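Local coordinates for protein aspartate aminotransferase (Giardia lamblia, PDB 3MEB) that probably catalyses the reversible transfer of an amino group from L-aspartate to 2-oxoglutarate, working as a homodimer with pyridoxal 5'-phosphate as cofactor, at residues Phe105-Lys110 and Val271-Ser276; Phe207-His212 and Phe240-Gln245; Ala222-Leu227 and Ala256-Met261. One frame throughout, in Å; residues are numbered along the deposited sequence.

The three contacts lie in or around the seven-stranded sheet of the cofactor-binding domain: strand on strand, helix on strand, and helix on helix at its flank. Contact 2 is the innermost, two parallel strands joined by backbone hydrogen bonds. Contact 1, also buried, sets a helix end against strand 269-274 mainly through apolar contacts, with one buried glutamine, and its helix terminus reaches solvent. Contact 3, between two helices, is partly buried, with a tryptophan inside and a lysine outside. Strands 269-274 and 237-242 are neighbours, so contacts 1 and 2 share the sheet. Q245 NE2 and R260 of contact 3 are both hydrogen-bonded to L106 O, R260 also to M107 O, and W224 packs on F240.

Contact 1: residues Phe105-Lys110 and Val271-Ser276; sequences FLMFGK and VAQSFS. With EDO (1,2-ethanediol), chain H; EDO (1,2-ethanediol), chain I; SO4 (sulfate ion), chain E.
M107 drives its methyl group against V271 and Q273 where the C-terminal turn of helix 97-108 packs on strand 269-274, a helix-on-sheet contact in the alpha/beta domain that holds the pyridoxal phosphate. Its CG stands anti to the backbone N (chi1 179°), and bends at the next two torsions put CE 3.7 Å from V271 CG1 and 3.8 Å from Q273 CG. The same side chain lays CG over the centre of the F108 ring, whose CZ approaches V271 CG2 from the opposite direction at 4.1 Å. Nearer the cofactor, L106 CD1 meets the F275 ring obliquely, 3.8 Å from F275 CE1. The buried amide of Q273 is held from outside: OE1 is hydrogen-bonded to H290 NE2, NE2 weakly to A103 O.

Beyond F108 the helix ends at G109, with positive phi, and the packing gives way to solvent. One ethanediol sets its C2 over the rim of one F105 face and accepts a bond from K110 NZ, while another donates to F108 O. At its other end the strand brings S274, and the turn after it S276, to the cofactor pocket. A sulfate, like the ethanediols probably from the crystallisation liquor, lies against both hydroxyls and is also hydrogen-bonded to T129, R285, S127 and to Y90 of the second subunit. An ST turn links S276 N to S274 OG at 3.0 Å, with an N-H...O angle of 161°.

Contact 2: residues Phe207-His212 and Phe240-Gln245; sequences FHACAH and FDSAYQ
F207 and H208 run parallel to F240 and D241, their paired CA atoms 4.9 Å apart, and D241 is bonded through both of its backbone polar atoms. Its N gives a hydrogen bond of 2.8 Å to F207 O, and its O accepts from A209 N at 3.0 Å, the donor tilted 31° from the carbonyl plane. Past these bonds the segments separate. A water fills the fork, accepting from Y244 N at 2.9 Å and donating to C210 O at 3.2 Å.

The phenylalanines share one face of the sheet. Their planes are inclined at 37° with centroids 5.8 Å apart, and F240 CD1 also touches F207 CB and A209 CA. H208 and D241 occupy the other face, where H212 CD2 lies above the centre of the H208 imidazole. D241 belongs to the cofactor pocket, and its OD2 is hydrogen-bonded to H158, a second-shell partner that probably positions the carboxylate. Beyond the strands, A211 CB rests on Y244 CB at 3.6 Å, backing a tyrosine that also binds the cofactor.

These are two strands of a beta-alpha-beta unit whose connecting helix is 221-234. Strand 269-274 bonds to the other edge of 237-242, strand 148-151 lies beyond 204-208, and on the phenylalanine face W224 meets F207 edge-to-face while V259 of helix 257-264 packs on A209 and F240.

Contact 3: residues Ala222-Leu227 and Ala256-Met261; sequences AQWKEL and AFAVRM
W224 turns one face of its indole to the methyl of A258, which stands almost squarely over it. A258 CB is 3.4 Å from the centroid of the six-membered ring of W224 and 19° off the ring normal, a CH-pi contact. With CG anti to the carbonyl carbon (chi1 -80°), the indole leaves its helix toward the sheet and lays its face against the A258 methyl.

F257 is presented differently. Its rim, not its face, touches the other helix: CE1 lies 4.1 Å from W224 CB and CZ 3.7 Å from K225 CE, both near the ring plane. The lysine chain crosses the phenyl group at about a right angle and touches it with CE, while the residue itself is exposed.

The two helices are neighbours on one side of the central sheet of the alpha/beta domain. The axes of segments 222-227 and 257-261 approach to 10.5 Å and cross at -29°, running in roughly the same direction. The indole points inward, where the rings of F219 and F262 each meet it edge-to-face and A258 also touches F240.

M261, modelled in two conformers, crosses the lysine chain too. Its contacts hold for one of the two conformers and are tentative: in that one SD lies 3.5 Å from K225 CG, and the bend at the last torsion brings CE to 3.6 Å from W224 CB.

Contact 1: residues Phe105-Lys110 and Val271-Ser276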
loop_
_atom_site.group_PDB
_atom_site.type_symbol
_atom_site.label_atom_id
_atom_site.label_comp_id
_atom_site.label_asym_id
_atom_site.label_seq_id
_atom_site.Cartn_x
_atom_site.Cartn_y
_atom_site.Cartn_z
ATOM N N PHE A 105 -21.465 4.913 -3.157
ATOM C CA PHE A 105 -22.295 5.876 -3.876
ATOM C C PHE A 105 -21.859 6.036 -5.314
ATOM O O PHE A 105 -22.694 5.995 -6.197
ATOM C CB PHE A 105 -22.353 7.229 -3.121
ATOM C CG PHE A 105 -22.825 8.371 -3.940
ATOM C CD1 PHE A 105 -24.168 8.650 -4.042
ATOM C CD2 PHE A 105 -21.939 9.170 -4.606
ATOM C CE1 PHE A 105 -24.632 9.721 -4.812
ATOM C CE2 PHE A 105 -22.392 10.255 -5.371
ATOM C CZ PHE A 105 -23.728 10.513 -5.476
ATOM N N LEU A 106 -20.571 6.233 -5.570
ATOM C CA LEU A 106 -20.103 6.532 -6.904
ATOM C C LEU A 106 -20.267 5.340 -7.824
ATOM O O LEU A 106 -20.684 5.489 -8.959
ATOM C CB LEU A 106 -18.622 6.956 -6.891
ATOM C CG LEU A 106 -18.306 8.367 -6.354
ATOM C CD1 LEU A 106 -16.824 8.554 -6.271
ATOM C CD2 LEU A 106 -18.924 9.416 -7.259
ATOM N N MET A 107 -19.993 4.143 -7.313
ATOM C CA MET A 107 -19.992 2.954 -8.151
ATOM C C MET A 107 -21.401 2.441 -8.379
ATOM O O MET A 107 -21.774 2.155 -9.523
ATOM C CB MET A 107 -19.189 1.843 -7.505
ATOM C CG MET A 107 -19.174 0.568 -8.303
ATOM S SD MET A 107 -18.452 0.804 -9.917
ATOM C CE MET A 107 -16.895 1.572 -9.658
ATOM N N PHE A 108 -22.167 2.319 -7.290
ATOM C CA PHE A 108 -23.486 1.653 -7.334
ATOM C C PHE A 108 -24.691 2.582 -7.334
ATOM O O PHE A 108 -25.856 2.147 -7.568
ATOM C CB PHE A 108 -23.556 0.675 -6.165
ATOM C CG PHE A 108 -22.434 -0.308 -6.139
ATOM C CD1 PHE A 108 -22.360 -1.331 -7.054
ATOM C CD2 PHE A 108 -21.434 -0.213 -5.181
ATOM C CE1 PHE A 108 -21.321 -2.263 -7.038
ATOM C CE2 PHE A 108 -20.356 -1.139 -5.166
ATOM C CZ PHE A 108 -20.326 -2.174 -6.112
ATOM N N GLY A 109 -24.467 3.864 -7.097
ATOM C CA GLY A 109 -25.574 4.777 -6.897
ATOM C C GLY A 109 -26.022 5.005 -5.456
ATOM O O GLY A 109 -25.615 4.313 -4.496
ATOM N N LYS A 110 -26.858 6.027 -5.303
ATOM C CA LYS A 110 -27.278 6.457 -3.993
ATOM C C LYS A 110 -28.313 5.474 -3.495
ATOM O O LYS A 110 -29.231 5.184 -4.223
ATOM C CB LYS A 110 -27.849 7.859 -4.069
ATOM C CG LYS A 110 -28.520 8.341 -2.800
ATOM C CD LYS A 110 -27.551 8.443 -1.625
ATOM C CE LYS A 110 -28.101 9.360 -0.516
ATOM N NZ LYS A 110 -27.136 9.507 0.644
ATOM N N VAL A 271 -15.602 -5.491 -7.703
ATOM C CA VAL A 271 -15.212 -4.246 -8.379
ATOM C C VAL A 271 -13.936 -3.735 -7.706
ATOM O O VAL A 271 -13.909 -3.511 -6.467
ATOM C CB VAL A 271 -16.287 -3.160 -8.292
ATOM C CG1 VAL A 271 -15.866 -1.904 -8.997
ATOM C CG2 VAL A 271 -17.681 -3.670 -8.863
ATOM N N ALA A 272 -12.893 -3.551 -8.514
ATOM C CA ALA A 272 -11.670 -2.883 -8.090
ATOM C C ALA A 272 -11.770 -1.452 -8.602
ATOM O O ALA A 272 -11.742 -1.207 -9.820
ATOM C CB ALA A 272 -10.477 -3.558 -8.658
ATOM N N GLN A 273 -11.960 -0.523 -7.692
ATOM C CA GLN A 273 -12.362 0.857 -8.037
ATOM C C GLN A 273 -11.230 1.836 -7.756
ATOM O O GLN A 273 -10.839 1.991 -6.599
ATOM C CB GLN A 273 -13.616 1.208 -7.243
ATOM C CG GLN A 273 -14.095 2.685 -7.401
ATOM C CD GLN A 273 -15.248 3.028 -6.476
ATOM O OE1 GLN A 273 -15.400 2.435 -5.403
ATOM N NE2 GLN A 273 -16.039 4.012 -6.862
ATOM N N SER A 274 -10.676 2.451 -8.793
ATOM C CA SER A 274 -9.552 3.419 -8.666
ATOM C C SER A 274 -10.033 4.862 -8.742
ATOM O O SER A 274 -10.913 5.184 -9.557
ATOM C CB SER A 274 -8.529 3.169 -9.788
ATOM O OG SER A 274 -7.657 4.288 -10.016
ATOM N N PHE A 275 -9.482 5.708 -7.881
ATOM C CA PHE A 275 -9.681 7.164 -7.951
ATOM C C PHE A 275 -8.409 7.899 -8.445
ATOM O O PHE A 275 -8.291 9.121 -8.348
ATOM C CB PHE A 275 -10.141 7.688 -6.589
ATOM C CG PHE A 275 -11.417 7.033 -6.073
ATOM C CD1 PHE A 275 -12.550 7.007 -6.860
ATOM C CD2 PHE A 275 -11.466 6.420 -4.813
ATOM C CE1 PHE A 275 -13.753 6.384 -6.399
ATOM C CE2 PHE A 275 -12.636 5.792 -4.345
ATOM C CZ PHE A 275 -13.792 5.795 -5.145
ATOM N N SER A 276 -7.504 7.167 -9.083
ATOM C CA SER A 276 -6.286 7.779 -9.640
ATOM C C SER A 276 -6.580 8.758 -10.786
ATOM O O SER A 276 -5.951 9.836 -10.885
ATOM C CB SER A 276 -5.340 6.715 -10.177
ATOM O OG SER A 276 -4.726 6.000 -9.125
HETATM C C1 EDO H . -22.853 9.914 -0.573
HETATM O O1 EDO H . -23.777 9.073 0.137
HETATM C C2 EDO H . -23.606 11.068 -1.194
HETATM O O2 EDO H . -24.903 11.082 -0.599
HETATM C C1 EDO I . -27.296 -2.501 -7.318
HETATM O O1 EDO I . -28.375 -2.040 -6.551
HETATM C C2 EDO I . -26.189 -1.479 -7.428
HETATM O O2 EDO I . -26.484 -0.452 -8.394
HETATM S S SO4 E . -3.862 2.564 -10.062
HETATM O O1 SO4 E . -5.298 2.406 -10.057
HETATM O O2 SO4 E . -3.432 2.419 -11.433
HETATM O O3 SO4 E . -3.488 3.909 -9.632
HETATM O O4 SO4 E . -3.232 1.519 -9.279
#

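Contact 2: residues Phe207-His212 and Phe240-Gln245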
loop_
_atom_site.group_PDB
_atom_site.type_symbol
_atom_site.label_atom_id
_atom_site.label_comp_id
_atom_site.label_asym_id
_atom_site.label_seq_id
_atom_site.Cartn_x
_atom_site.Cartn_y
_atom_site.Cartn_z
ATOM N N PHE A 207 -13.352 -8.147 -16.294
ATOM C CA PHE A 207 -13.958 -7.233 -17.253
ATOM C C PHE A 207 -13.486 -5.858 -16.925
ATOM O O PHE A 207 -13.353 -5.508 -15.750
ATOM C CB PHE A 207 -15.487 -7.180 -17.110
ATOM C CG PHE A 207 -16.193 -8.403 -17.574
ATOM C CD1 PHE A 207 -16.130 -8.798 -18.908
ATOM C CD2 PHE A 207 -16.929 -9.166 -16.684
ATOM C CE1 PHE A 207 -16.794 -9.980 -19.333
ATOM C CE2 PHE A 207 -17.599 -10.300 -17.089
ATOM C CZ PHE A 207 -17.531 -10.715 -18.414
ATOM N N HIS A 208 -13.223 -5.070 -17.934
ATOM C CA HIS A 208 -13.091 -3.620 -17.742
ATOM C C HIS A 208 -14.488 -3.007 -17.776
ATOM O O HIS A 208 -15.275 -3.282 -18.683
ATOM C CB HIS A 208 -12.232 -3.022 -18.848
ATOM C CG HIS A 208 -10.850 -3.579 -18.915
ATOM N ND1 HIS A 208 -9.736 -2.785 -19.051
ATOM C CD2 HIS A 208 -10.401 -4.862 -18.949
ATOM C CE1 HIS A 208 -8.658 -3.546 -19.126
ATOM N NE2 HIS A 208 -9.033 -4.816 -19.086
ATOM N N ALA A 209 -14.806 -2.164 -16.803
ATOM C CA ALA A 209 -16.155 -1.604 -16.665
ATOM C C ALA A 209 -16.519 -0.688 -17.840
ATOM O O ALA A 209 -17.665 -0.693 -18.333
ATOM C CB ALA A 209 -16.251 -0.830 -15.332
ATOM N N CYS A 210 -15.527 0.079 -18.286
ATOM C CA CYS A 210 -15.633 0.984 -19.426
ATOM C C CYS A 210 -14.230 1.433 -19.784
ATOM O O CYS A 210 -13.346 1.259 -18.989
ATOM C CB CYS A 210 -16.500 2.209 -19.103
ATOM S SG CYS A 210 -15.950 3.373 -17.848
ATOM N N ALA A 211 -14.047 2.032 -20.957
ATOM C CA ALA A 211 -12.730 2.526 -21.402
ATOM C C ALA A 211 -11.667 1.424 -21.301
ATOM O O ALA A 211 -10.626 1.611 -20.705
ATOM C CB ALA A 211 -12.330 3.816 -20.609
ATOM N N HIS A 212 -11.952 0.270 -21.899
ATOM C CA HIS A 212 -11.019 -0.830 -21.943
ATOM C C HIS A 212 -9.613 -0.340 -22.336
ATOM O O HIS A 212 -9.425 0.439 -23.266
ATOM C CB HIS A 212 -11.487 -1.885 -22.918
ATOM C CG HIS A 212 -10.546 -3.033 -23.083
ATOM N ND1 HIS A 212 -9.543 -3.035 -24.027
ATOM C CD2 HIS A 212 -10.469 -4.223 -22.439
ATOM C CE1 HIS A 212 -8.902 -4.193 -23.972
ATOM N NE2 HIS A 212 -9.438 -4.925 -23.010
ATOM N N PHE A 240 -14.889 -6.757 -12.061
ATOM C CA PHE A 240 -14.784 -5.507 -12.787
ATOM C C PHE A 240 -13.568 -4.730 -12.319
ATOM O O PHE A 240 -13.384 -4.517 -11.100
ATOM C CB PHE A 240 -16.051 -4.683 -12.586
ATOM C CG PHE A 240 -17.237 -5.155 -13.393
ATOM C CD1 PHE A 240 -17.351 -4.824 -14.753
ATOM C CD2 PHE A 240 -18.239 -5.892 -12.806
ATOM C CE1 PHE A 240 -18.451 -5.216 -15.501
ATOM C CE2 PHE A 240 -19.340 -6.314 -13.541
ATOM C CZ PHE A 240 -19.450 -5.969 -14.898
ATOM N N ASP A 241 -12.734 -4.320 -13.285
ATOM C CA ASP A 241 -11.707 -3.301 -13.080
ATOM C C ASP A 241 -12.295 -1.987 -13.547
ATOM O O ASP A 241 -12.659 -1.838 -14.720
ATOM C CB ASP A 241 -10.447 -3.638 -13.880
ATOM C CG ASP A 241 -9.295 -2.663 -13.648
ATOM O OD1 ASP A 241 -9.532 -1.481 -13.279
ATOM O OD2 ASP A 241 -8.123 -3.060 -13.907
ATOM N N SER A 242 -12.397 -1.029 -12.633
ATOM C CA SER A 242 -13.083 0.208 -12.936
ATOM C C SER A 242 -12.255 1.410 -12.522
ATOM O O SER A 242 -12.298 1.853 -11.371
ATOM C CB SER A 242 -14.429 0.269 -12.233
ATOM O OG SER A 242 -14.998 1.539 -12.486
ATOM N N ALA A 243 -11.486 1.919 -13.466
ATOM C CA ALA A 243 -10.610 3.038 -13.226
ATOM C C ALA A 243 -11.037 4.289 -13.969
ATOM O O ALA A 243 -10.542 5.382 -13.663
ATOM C CB ALA A 243 -9.200 2.647 -13.592
ATOM N N TYR A 244 -11.961 4.165 -14.919
ATOM C CA TYR A 244 -12.266 5.265 -15.849
ATOM C C TYR A 244 -13.700 5.772 -15.839
ATOM O O TYR A 244 -14.188 6.337 -16.817
ATOM C CB TYR A 244 -11.835 4.857 -17.249
ATOM C CG TYR A 244 -10.342 4.714 -17.344
ATOM C CD1 TYR A 244 -9.508 5.825 -17.316
ATOM C CD2 TYR A 244 -9.759 3.470 -17.459
ATOM C CE1 TYR A 244 -8.132 5.687 -17.400
ATOM C CE2 TYR A 244 -8.392 3.326 -17.543
ATOM C CZ TYR A 244 -7.585 4.420 -17.514
ATOM O OH TYR A 244 -6.232 4.197 -17.616
ATOM N N GLN A 245 -14.387 5.540 -14.733
ATOM C CA GLN A 245 -15.752 5.998 -14.573
ATOM C C GLN A 245 -15.714 7.515 -14.643
ATOM O O GLN A 245 -14.992 8.148 -13.867
ATOM C CB GLN A 245 -16.299 5.522 -13.224
ATOM C CG GLN A 245 -17.789 5.444 -13.166
ATOM C CD GLN A 245 -18.327 5.195 -11.788
ATOM O OE1 GLN A 245 -17.578 4.877 -10.847
ATOM N NE2 GLN A 245 -19.637 5.387 -11.634
HETATM O O HOH W 1 -13.613 1.963 -15.830
#

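Contact 3: residues Ala222-Leu227 and Ala256-Met261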
loop_
_atom_site.group_PDB
_atom_site.type_symbol
_atom_site.label_atom_id
_atom_site.label_comp_id
_atom_site.label_asym_id
_atom_site.label_seq_id
_atom_site.Cartn_x
_atom_site.Cartn_y
_atom_site.Cartn_z
ATOM N N ALA A 222 -25.946 -2.969 -25.510
ATOM C CA ALA A 222 -26.612 -4.139 -26.082
ATOM C C ALA A 222 -25.783 -5.420 -25.901
ATOM O O ALA A 222 -26.333 -6.486 -25.642
ATOM C CB ALA A 222 -26.943 -3.904 -27.605
ATOM N N GLN A 223 -24.474 -5.305 -26.092
ATOM C CA GLN A 223 -23.570 -6.442 -25.907
ATOM C C GLN A 223 -23.510 -6.868 -24.444
ATOM O O GLN A 223 -23.595 -8.056 -24.126
ATOM C CB GLN A 223 -22.197 -6.136 -26.487
ATOM C CG GLN A 223 -22.280 -6.016 -28.030
ATOM C CD GLN A 223 -20.986 -5.575 -28.678
ATOM O OE1 GLN A 223 -20.265 -4.757 -28.134
ATOM N NE2 GLN A 223 -20.693 -6.123 -29.865
ATOM N N TRP A 224 -23.430 -5.912 -23.550
ATOM C CA TRP A 224 -23.476 -6.247 -22.105
ATOM C C TRP A 224 -24.763 -6.995 -21.775
ATOM O O TRP A 224 -24.720 -7.983 -21.048
ATOM C CB TRP A 224 -23.393 -4.998 -21.230
ATOM C CG TRP A 224 -22.031 -4.415 -21.031
ATOM C CD1 TRP A 224 -21.609 -3.186 -21.413
ATOM C CD2 TRP A 224 -20.939 -5.011 -20.330
ATOM N NE1 TRP A 224 -20.314 -2.976 -21.014
ATOM C CE2 TRP A 224 -19.876 -4.088 -20.348
ATOM C CE3 TRP A 224 -20.755 -6.233 -19.696
ATOM C CZ2 TRP A 224 -18.653 -4.349 -19.762
ATOM C CZ3 TRP A 224 -19.530 -6.482 -19.093
ATOM C CH2 TRP A 224 -18.499 -5.552 -19.137
ATOM N N LYS A 225 -25.896 -6.555 -22.328
ATOM C CA LYS A 225 -27.162 -7.213 -22.045
ATOM C C LYS A 225 -27.224 -8.651 -22.559
ATOM O O LYS A 225 -27.913 -9.470 -21.970
ATOM C CB LYS A 225 -28.350 -6.438 -22.595
ATOM C CG LYS A 225 -28.636 -5.193 -21.821
ATOM C CD LYS A 225 -29.760 -4.404 -22.430
ATOM C CE LYS A 225 -29.838 -3.010 -21.823
ATOM N NZ LYS A 225 -31.218 -2.709 -21.357
ATOM N N GLU A 226 -26.493 -8.949 -23.630
ATOM C CA GLU A 226 -26.366 -10.322 -24.128
ATOM C C GLU A 226 -25.520 -11.215 -23.202
ATOM O O GLU A 226 -25.764 -12.408 -23.113
ATOM C CB GLU A 226 -25.729 -10.340 -25.507
ATOM C CG GLU A 226 -26.643 -9.923 -26.672
ATOM C CD GLU A 226 -26.069 -10.370 -27.992
ATOM O OE1 GLU A 226 -25.707 -9.518 -28.800
ATOM O OE2 GLU A 226 -25.914 -11.582 -28.194
ATOM N N LEU A 227 -24.507 -10.637 -22.575
ATOM C CA LEU A 227 -23.620 -11.384 -21.678
ATOM C C LEU A 227 -24.347 -11.734 -20.379
ATOM O O LEU A 227 -24.138 -12.817 -19.814
ATOM C CB LEU A 227 -22.307 -10.629 -21.413
ATOM C CG LEU A 227 -21.386 -10.427 -22.614
ATOM C CD1 LEU A 227 -20.198 -9.535 -22.219
ATOM C CD2 LEU A 227 -20.875 -11.748 -23.146
ATOM N N ALA A 256 -21.015 3.409 -15.152
ATOM C CA ALA A 256 -21.155 2.208 -14.293
ATOM C C ALA A 256 -22.283 1.263 -14.744
ATOM O O ALA A 256 -22.576 0.259 -14.092
ATOM C CB ALA A 256 -21.300 2.641 -12.788
ATOM N N PHE A 257 -22.866 1.530 -15.913
ATOM C CA PHE A 257 -23.935 0.690 -16.461
ATOM C C PHE A 257 -23.771 -0.817 -16.246
ATOM O O PHE A 257 -24.674 -1.486 -15.717
ATOM C CB PHE A 257 -24.101 0.934 -17.962
ATOM C CG PHE A 257 -25.136 0.046 -18.595
ATOM C CD1 PHE A 257 -24.757 -1.054 -19.375
ATOM C CD2 PHE A 257 -26.499 0.285 -18.381
ATOM C CE1 PHE A 257 -25.703 -1.887 -19.953
ATOM C CE2 PHE A 257 -27.456 -0.541 -18.954
ATOM C CZ PHE A 257 -27.047 -1.637 -19.749
ATOM N N ALA A 258 -22.619 -1.346 -16.651
ATOM C CA ALA A 258 -22.423 -2.792 -16.748
ATOM C C ALA A 258 -22.396 -3.378 -15.373
ATOM O O ALA A 258 -22.889 -4.460 -15.160
ATOM C CB ALA A 258 -21.100 -3.111 -17.521
ATOM N N VAL A 259 -21.772 -2.655 -14.449
ATOM C CA VAL A 259 -21.627 -3.098 -13.052
ATOM C C VAL A 259 -23.021 -3.095 -12.400
ATOM O O VAL A 259 -23.420 -4.105 -11.792
ATOM C CB VAL A 259 -20.704 -2.190 -12.234
ATOM C CG1 VAL A 259 -20.666 -2.655 -10.731
ATOM C CG2 VAL A 259 -19.257 -2.096 -12.850
ATOM N N ARG A 260 -23.752 -1.982 -12.536
ATOM C CA ARG A 260 -25.087 -1.858 -11.910
ATOM C C ARG A 260 -26.104 -2.873 -12.473
ATOM O O ARG A 260 -26.838 -3.517 -11.693
ATOM C CB ARG A 260 -25.601 -0.414 -11.976
ATOM C CG ARG A 260 -24.726 0.536 -11.141
ATOM C CD ARG A 260 -25.292 1.923 -11.066
ATOM N NE ARG A 260 -24.292 2.910 -10.678
ATOM C CZ ARG A 260 -24.564 4.200 -10.452
ATOM N NH1 ARG A 260 -25.790 4.656 -10.553
ATOM N NH2 ARG A 260 -23.615 5.045 -10.140
ATOM N N MET A 261 -26.111 -3.035 -13.798
ATOM C CA MET A 261 -26.968 -4.026 -14.456
ATOM C C MET A 261 -26.686 -5.450 -14.004
ATOM O O MET A 261 -27.603 -6.213 -13.738
ATOM C CB MET A 261 -26.823 -3.960 -15.977
ATOM C CG MET A 261 -27.723 -4.966 -16.675
ATOM S SD MET A 261 -27.755 -4.828 -18.448
ATOM C CE MET A 261 -26.027 -5.136 -18.830
#